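Local coordinates for putative endonuclease/exonuclease/phosphatase family protein (Bacteroides thetaiotaomicron, PDB 3MPR) that probably cuts phosphodiester bonds in nucleic acids as a metal-dependent nuclease of the endonuclease/exonuclease/phosphatase family, at residues Q50-L54 / H55-D59; A173-T176 / G177-V181. One frame throughout, in Å; residues are numbered along the deposited sequence.

Interaction 1: Q50-L54 / H55-D59; sequences QECFL and HQLKD
Phe53 and Leu57 are joined by a backbone bond at the start of helix 54-63. Leu57 N gives its hydrogen to Phe53 O at 3.2 Å, with an N-H...O angle of 155°. One residue on, Lys58 N does the same to Leu54 O at 3.0 Å. Phe53 stands at the N-cap position.

The stretch leads from strand 46-50 into helix 54-63 of the DNase I-like fold, and Glu51 in this loop is a magnesium ligand in a crystal structure of this protein. No magnesium is bound to this chain. Here Glu51 OE1 accepts from the backbone N of Asn16 and forms a salt bridge with Arg15, while OE2 takes a bond from Asn13 ND2. His83 ND1 is hydrogen-bonded to Cys52 O. At the two ends of the stretch, Gln50 NE2 is hydrogen-bonded to Asn140 OD1 and Asp59 OD2 to Trp28 NE1.

Apolar contacts add to these bonds. Cys52 CB presses on Leu57 CD2 at 3.5 Å, tighter than usual. Leu54 CG lies anti to the backbone N (chi1 178°), which sets its branches across the extended Lys58 chain. Lys58 CE reaches Leu54 CG at 3.9 Å. Tyr69 of strand 67-70 touches Leu54, Leu57 and Lys58.

Interaction 2: A173-T176 / G177-V181; sequences AILT and GDFNV
Leu175 and Phe179 meet as the strand 173-178 ends and the chain turns away. The Phe179 side chain leaves CA with CG beside its own backbone N and anti to the carbonyl carbon (chi1 -64°). This swings the ring back along the strand it has just left. From CB and CG the chain runs out to the ring atoms that make the contact. CE1 comes to 3.9 Å from Thr176 C. The tip, CZ, meets Leu175 CG at 4.0 Å and Leu175 CD2 at 4.1 Å. Leu175 CG sits at the edge of the ring, in its plane.

The strand closes the beta-alpha-beta unit formed by strand 135-142, helix 148-164 and strand 173-178, in one of the two sheets of the DNase I-like fold. On strand 228-232, His229 and Phe231 bring their rings to Phe179, the latter edge-to-face; Phe191 of helix 186-192 adds another. Replacing Phe179 by an alanine is likely to leave Leu175 without its ring-edge neighbour and open a gap among these aromatic rings.

Gly177 links the two segments. Its backbone angles would jam a CB against Thr176 O, so a side chain would not fit. Thr176 OG1 is hydrogen-bonded with Asn140 OD1. Beyond the glycine, Asp178 OD1 accepts from Asn180 N at 2.9 Å, an Asx turn that starts the bend out of the sheet. The donor meets OD1 nearly along the C-O bond direction, with an N-H...O angle of 140°. Asp178 OD2 is hydrogen-bonded to Asn13 ND2.

Overall arrangement
Interaction 2 lies in the core, its centre about 6 Å from that of the chain. Interaction 1 is partly buried and lies farther out, about 14 Å from the same point. Their centres are about 18 Å apart. Interaction 1 starts at the end of strand 46-50 in one sheet and runs into a helix; two backbone bonds cross it, beside apolar packing. Interaction 2 lies on strand 173-178 of the other sheet and relies across the contact on apolar packing. Yet they touch: Gln50 NE2 packs on Gly177 CA at 3.5 Å. Asn13 ND2 bonds to acids of both, Glu51 and Asp178, and Asn140 OD1 bonds to both Gln50 and Thr176. These shared partners tie the two strand ends together near the magnesium-binding Glu51.

Interaction 1: Q50-L54 / H55-D59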
ATOM      1  N   GLN A  50       6.752  -6.884 -16.880  1.00  6.89           N
ATOM      2  CA  GLN A  50       7.366  -7.960 -17.639  1.00  9.84           C
ATOM      3  C   GLN A  50       6.340  -9.053 -17.948  1.00 12.87           C
ATOM      4  O   GLN A  50       5.325  -9.185 -17.254  1.00  8.81           O
ATOM      5  CB  GLN A  50       8.587  -8.528 -16.912  1.00  9.38           C
ATOM      6  CG  GLN A  50       9.615  -7.469 -16.486  1.00  8.86           C
ATOM      7  CD  GLN A  50       9.268  -6.782 -15.173  1.00 10.36           C
ATOM      8  OE1 GLN A  50       8.813  -7.421 -14.219  1.00 10.19           O
ATOM      9  NE2 GLN A  50       9.500  -5.471 -15.109  1.00  5.85           N
ATOM     10  N   GLU A  51       6.614  -9.795 -19.017  1.00  9.51           N
ATOM     11  CA  GLU A  51       5.869 -10.994 -19.420  1.00 14.02           C
ATOM     12  C   GLU A  51       4.560 -10.807 -20.175  1.00 14.39           C
ATOM     13  O   GLU A  51       3.927 -11.791 -20.547  1.00 14.95           O
ATOM     14  CB  GLU A  51       5.650 -11.949 -18.245  1.00 13.44           C
ATOM     15  CG  GLU A  51       6.929 -12.574 -17.732  1.00 13.97           C
ATOM     16  CD  GLU A  51       6.701 -13.831 -16.901  1.00 16.53           C
ATOM     17  OE1 GLU A  51       5.692 -14.544 -17.128  1.00 16.74           O
ATOM     18  OE2 GLU A  51       7.559 -14.121 -16.039  1.00 15.99           O
ATOM     19  N   CYS A  52       4.133  -9.575 -20.409  1.00 11.06           N
ATOM     20  CA  CYS A  52       2.844  -9.389 -21.071  1.00 11.70           C
ATOM     21  C   CYS A  52       2.889  -9.664 -22.571  1.00 12.33           C
ATOM     22  O   CYS A  52       3.729  -9.132 -23.280  1.00 12.34           O
ATOM     23  CB  CYS A  52       2.344  -7.965 -20.874  1.00 12.31           C
ATOM     24  SG  CYS A  52       1.749  -7.644 -19.203  1.00 15.84           S
ATOM     25  N   PHE A  53       1.946 -10.460 -23.052  1.00 10.97           N
ATOM     26  CA  PHE A  53       1.703 -10.529 -24.478  1.00 11.89           C
ATOM     27  C   PHE A  53       0.885  -9.300 -24.840  1.00 12.20           C
ATOM     28  O   PHE A  53       0.341  -8.633 -23.967  1.00 13.80           O
ATOM     29  CB  PHE A  53       0.960 -11.821 -24.835  1.00 10.51           C
ATOM     30  CG  PHE A  53       1.780 -13.059 -24.652  1.00 19.85           C
ATOM     31  CD1 PHE A  53       2.855 -13.319 -25.480  1.00 23.94           C
ATOM     32  CD2 PHE A  53       1.458 -13.981 -23.670  1.00 26.31           C
ATOM     33  CE1 PHE A  53       3.612 -14.462 -25.322  1.00 30.01           C
ATOM     34  CE2 PHE A  53       2.212 -15.125 -23.504  1.00 28.83           C
ATOM     35  CZ  PHE A  53       3.291 -15.367 -24.331  1.00 30.71           C
ATOM     36  N   LEU A  54       0.796  -8.977 -26.124  1.00  9.55           N
ATOM     37  CA  LEU A  54       0.100  -7.761 -26.510  1.00 10.48           C
ATOM     38  C   LEU A  54      -1.342  -7.726 -26.000  1.00 11.97           C
ATOM     39  O   LEU A  54      -1.830  -6.677 -25.600  1.00 12.17           O
ATOM     40  CB  LEU A  54       0.132  -7.574 -28.036  1.00 16.20           C
ATOM     41  CG  LEU A  54      -0.607  -6.353 -28.591  1.00 20.52           C
ATOM     42  CD1 LEU A  54      -0.045  -5.058 -28.024  1.00 19.70           C
ATOM     43  CD2 LEU A  54      -0.568  -6.335 -30.122  1.00 22.48           C
ATOM     44  N   HIS A  55      -2.038  -8.858 -26.020  1.00 12.77           N
ATOM     45  CA  HIS A  55      -3.424  -8.839 -25.572  1.00 13.67           C
ATOM     46  C   HIS A  55      -3.541  -8.432 -24.101  1.00 13.61           C
ATOM     47  O   HIS A  55      -4.472  -7.722 -23.723  1.00 10.75           O
ATOM     48  CB  HIS A  55      -4.165 -10.149 -25.880  1.00 18.15           C
ATOM     49  CG  HIS A  55      -3.798 -11.300 -24.994  1.00 14.64           C
ATOM     50  ND1 HIS A  55      -2.763 -12.163 -25.283  1.00 19.30           N
ATOM     51  CD2 HIS A  55      -4.375 -11.773 -23.866  1.00 13.72           C
ATOM     52  CE1 HIS A  55      -2.699 -13.101 -24.354  1.00 13.57           C
ATOM     53  NE2 HIS A  55      -3.669 -12.887 -23.482  1.00 18.24           N
ATOM     54  N   GLN A  56      -2.576  -8.858 -23.290  1.00 12.54           N
ATOM     55  CA  GLN A  56      -2.529  -8.469 -21.883  1.00  9.15           C
ATOM     56  C   GLN A  56      -2.259  -6.971 -21.709  1.00  6.98           C
ATOM     57  O   GLN A  56      -2.785  -6.335 -20.791  1.00 11.58           O
ATOM     58  CB  GLN A  56      -1.436  -9.261 -21.171  1.00 11.95           C
ATOM     59  CG  GLN A  56      -1.690 -10.754 -21.099  1.00  9.27           C
ATOM     60  CD  GLN A  56      -0.579 -11.460 -20.377  1.00 12.67           C
ATOM     61  OE1 GLN A  56      -0.524 -11.454 -19.145  1.00 15.93           O
ATOM     62  NE2 GLN A  56       0.331 -12.049 -21.131  1.00  7.44           N
ATOM     63  N   LEU A  57      -1.416  -6.407 -22.571  1.00 10.47           N
ATOM     64  CA  LEU A  57      -1.146  -4.970 -22.521  1.00  6.85           C
ATOM     65  C   LEU A  57      -2.416  -4.185 -22.817  1.00 13.04           C
ATOM     66  O   LEU A  57      -2.693  -3.169 -22.174  1.00 10.18           O
ATOM     67  CB  LEU A  57      -0.034  -4.594 -23.507  1.00  8.32           C
ATOM     68  CG  LEU A  57       1.348  -5.192 -23.201  1.00  8.25           C
ATOM     69  CD1 LEU A  57       2.316  -4.835 -24.316  1.00  9.21           C
ATOM     70  CD2 LEU A  57       1.872  -4.679 -21.846  1.00 11.39           C
ATOM     71  N   LYS A  58      -3.193  -4.655 -23.795  1.00 12.41           N
ATOM     72  CA  LYS A  58      -4.432  -3.968 -24.162  1.00  9.56           C
ATOM     73  C   LYS A  58      -5.459  -4.027 -23.029  1.00  8.60           C
ATOM     74  O   LYS A  58      -6.165  -3.060 -22.764  1.00 13.77           O
ATOM     75  CB  LYS A  58      -5.004  -4.562 -25.457  1.00  7.93           C
ATOM     76  CG  LYS A  58      -4.234  -4.082 -26.682  1.00 14.01           C
ATOM     77  CD  LYS A  58      -4.689  -4.785 -27.944  1.00 16.25           C
ATOM     78  CE  LYS A  58      -3.899  -4.294 -29.153  1.00 18.75           C
ATOM     79  NZ  LYS A  58      -4.287  -5.097 -30.354  1.00 29.26           N
ATOM     80  N   ASP A  59      -5.532  -5.173 -22.365  1.00 10.35           N
ATOM     81  CA  ASP A  59      -6.390  -5.330 -21.194  1.00 10.80           C
ATOM     82  C   ASP A  59      -5.991  -4.350 -20.101  1.00 14.17           C
ATOM     83  O   ASP A  59      -6.842  -3.722 -19.461  1.00 11.34           O
ATOM     84  CB  ASP A  59      -6.263  -6.739 -20.612  1.00 11.24           C
ATOM     85  CG  ASP A  59      -6.746  -7.813 -21.558  1.00 18.90           C
ATOM     86  OD1 ASP A  59      -7.486  -7.477 -22.504  1.00 24.11           O
ATOM     87  OD2 ASP A  59      -6.383  -8.992 -21.339  1.00 14.12           O
TER

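Interaction 2: A173-T176 / G177-V181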
ATOM      1  N   ALA A 173      18.845   8.115 -14.729  1.00  8.35           N
ATOM      2  CA  ALA A 173      18.150   6.935 -15.210  1.00  8.54           C
ATOM      3  C   ALA A 173      17.518   6.139 -14.080  1.00 10.78           C
ATOM      4  O   ALA A 173      18.000   6.141 -12.946  1.00  8.90           O
ATOM      5  CB  ALA A 173      19.108   6.041 -16.007  1.00  8.92           C
ATOM      6  N   ILE A 174      16.427   5.468 -14.422  1.00  6.22           N
ATOM      7  CA  ILE A 174      15.753   4.527 -13.555  1.00  7.13           C
ATOM      8  C   ILE A 174      15.680   3.244 -14.358  1.00  9.63           C
ATOM      9  O   ILE A 174      15.297   3.275 -15.522  1.00 11.79           O
ATOM     10  CB  ILE A 174      14.326   4.999 -13.254  1.00  7.44           C
ATOM     11  CG1 ILE A 174      14.372   6.352 -12.532  1.00  6.20           C
ATOM     12  CG2 ILE A 174      13.557   3.906 -12.478  1.00 10.62           C
ATOM     13  CD1 ILE A 174      12.997   7.029 -12.357  1.00  7.17           C
ATOM     14  N   LEU A 175      16.054   2.129 -13.739  1.00  8.78           N
ATOM     15  CA  LEU A 175      16.041   0.806 -14.384  1.00 11.96           C
ATOM     16  C   LEU A 175      15.225  -0.181 -13.556  1.00 12.60           C
ATOM     17  O   LEU A 175      15.565  -0.429 -12.395  1.00 11.32           O
ATOM     18  CB  LEU A 175      17.480   0.276 -14.522  1.00  7.67           C
ATOM     19  CG  LEU A 175      17.662  -1.211 -14.875  1.00  7.28           C
ATOM     20  CD1 LEU A 175      17.126  -1.525 -16.256  1.00 10.81           C
ATOM     21  CD2 LEU A 175      19.143  -1.622 -14.760  1.00  9.87           C
ATOM     22  N   THR A 176      14.142  -0.718 -14.134  1.00  7.82           N
ATOM     23  CA  THR A 176      13.309  -1.721 -13.461  1.00 10.99           C
ATOM     24  C   THR A 176      13.423  -3.038 -14.199  1.00 12.34           C
ATOM     25  O   THR A 176      13.928  -3.084 -15.317  1.00  8.75           O
ATOM     26  CB  THR A 176      11.805  -1.324 -13.474  1.00 11.62           C
ATOM     27  OG1 THR A 176      11.341  -1.209 -14.828  1.00 12.56           O
ATOM     28  CG2 THR A 176      11.584   0.007 -12.761  1.00  7.27           C
ATOM     29  N   GLY A 177      12.937  -4.120 -13.606  1.00  9.13           N
ATOM     30  CA  GLY A 177      12.895  -5.358 -14.358  1.00  9.78           C
ATOM     31  C   GLY A 177      12.809  -6.591 -13.500  1.00 10.50           C
ATOM     32  O   GLY A 177      12.879  -6.514 -12.275  1.00  8.34           O
ATOM     33  N   ASP A 178      12.631  -7.725 -14.165  1.00 10.77           N
ATOM     34  CA  ASP A 178      12.777  -9.036 -13.545  1.00  8.24           C
ATOM     35  C   ASP A 178      14.170  -9.512 -13.938  1.00 10.44           C
ATOM     36  O   ASP A 178      14.439  -9.781 -15.113  1.00 12.54           O
ATOM     37  CB  ASP A 178      11.704  -9.981 -14.073  1.00  6.79           C
ATOM     38  CG  ASP A 178      11.825 -11.406 -13.516  1.00 13.30           C
ATOM     39  OD1 ASP A 178      12.877 -11.759 -12.951  1.00 10.87           O
ATOM     40  OD2 ASP A 178      10.861 -12.184 -13.675  1.00 14.69           O
ATOM     41  N   PHE A 179      15.060  -9.588 -12.959  1.00  9.82           N
ATOM     42  CA  PHE A 179      16.459  -9.921 -13.220  1.00 12.78           C
ATOM     43  C   PHE A 179      16.759 -11.409 -13.037  1.00 13.99           C
ATOM     44  O   PHE A 179      17.899 -11.844 -13.206  1.00 11.99           O
ATOM     45  CB  PHE A 179      17.382  -9.027 -12.388  1.00 10.92           C
ATOM     46  CG  PHE A 179      17.282  -7.579 -12.761  1.00 14.41           C
ATOM     47  CD1 PHE A 179      16.225  -6.798 -12.295  1.00 10.85           C
ATOM     48  CD2 PHE A 179      18.211  -7.008 -13.619  1.00  7.63           C
ATOM     49  CE1 PHE A 179      16.117  -5.462 -12.667  1.00 11.16           C
ATOM     50  CE2 PHE A 179      18.113  -5.677 -13.996  1.00  8.32           C
ATOM     51  CZ  PHE A 179      17.065  -4.898 -13.517  1.00  6.50           C
ATOM     52  N   ASN A 180      15.708 -12.168 -12.723  1.00 10.98           N
ATOM     53  CA  ASN A 180      15.724 -13.637 -12.694  1.00 13.45           C
ATOM     54  C   ASN A 180      16.554 -14.263 -11.580  1.00 13.90           C
ATOM     55  O   ASN A 180      16.155 -15.280 -11.025  1.00 16.49           O
ATOM     56  CB  ASN A 180      16.092 -14.239 -14.066  1.00 17.97           C
ATOM     57  CG  ASN A 180      14.890 -14.893 -14.755  1.00 26.59           C
ATOM     58  OD1 ASN A 180      14.706 -14.782 -15.978  1.00 26.34           O
ATOM     59  ND2 ASN A 180      14.062 -15.570 -13.967  1.00 16.90           N
ATOM     60  N   VAL A 181      17.688 -13.654 -11.233  1.00 13.08           N
ATOM     61  CA  VAL A 181      18.471 -14.146 -10.100  1.00 12.07           C
ATOM     62  C   VAL A 181      18.627 -13.072  -9.034  1.00 13.90           C
ATOM     63  O   VAL A 181      18.490 -11.887  -9.316  1.00 13.07           O
ATOM     64  CB  VAL A 181      19.871 -14.599 -10.520  1.00 13.55           C
ATOM     65  CG1 VAL A 181      19.785 -15.707 -11.572  1.00 16.28           C
ATOM     66  CG2 VAL A 181      20.685 -13.395 -11.021  1.00 16.84           C
TER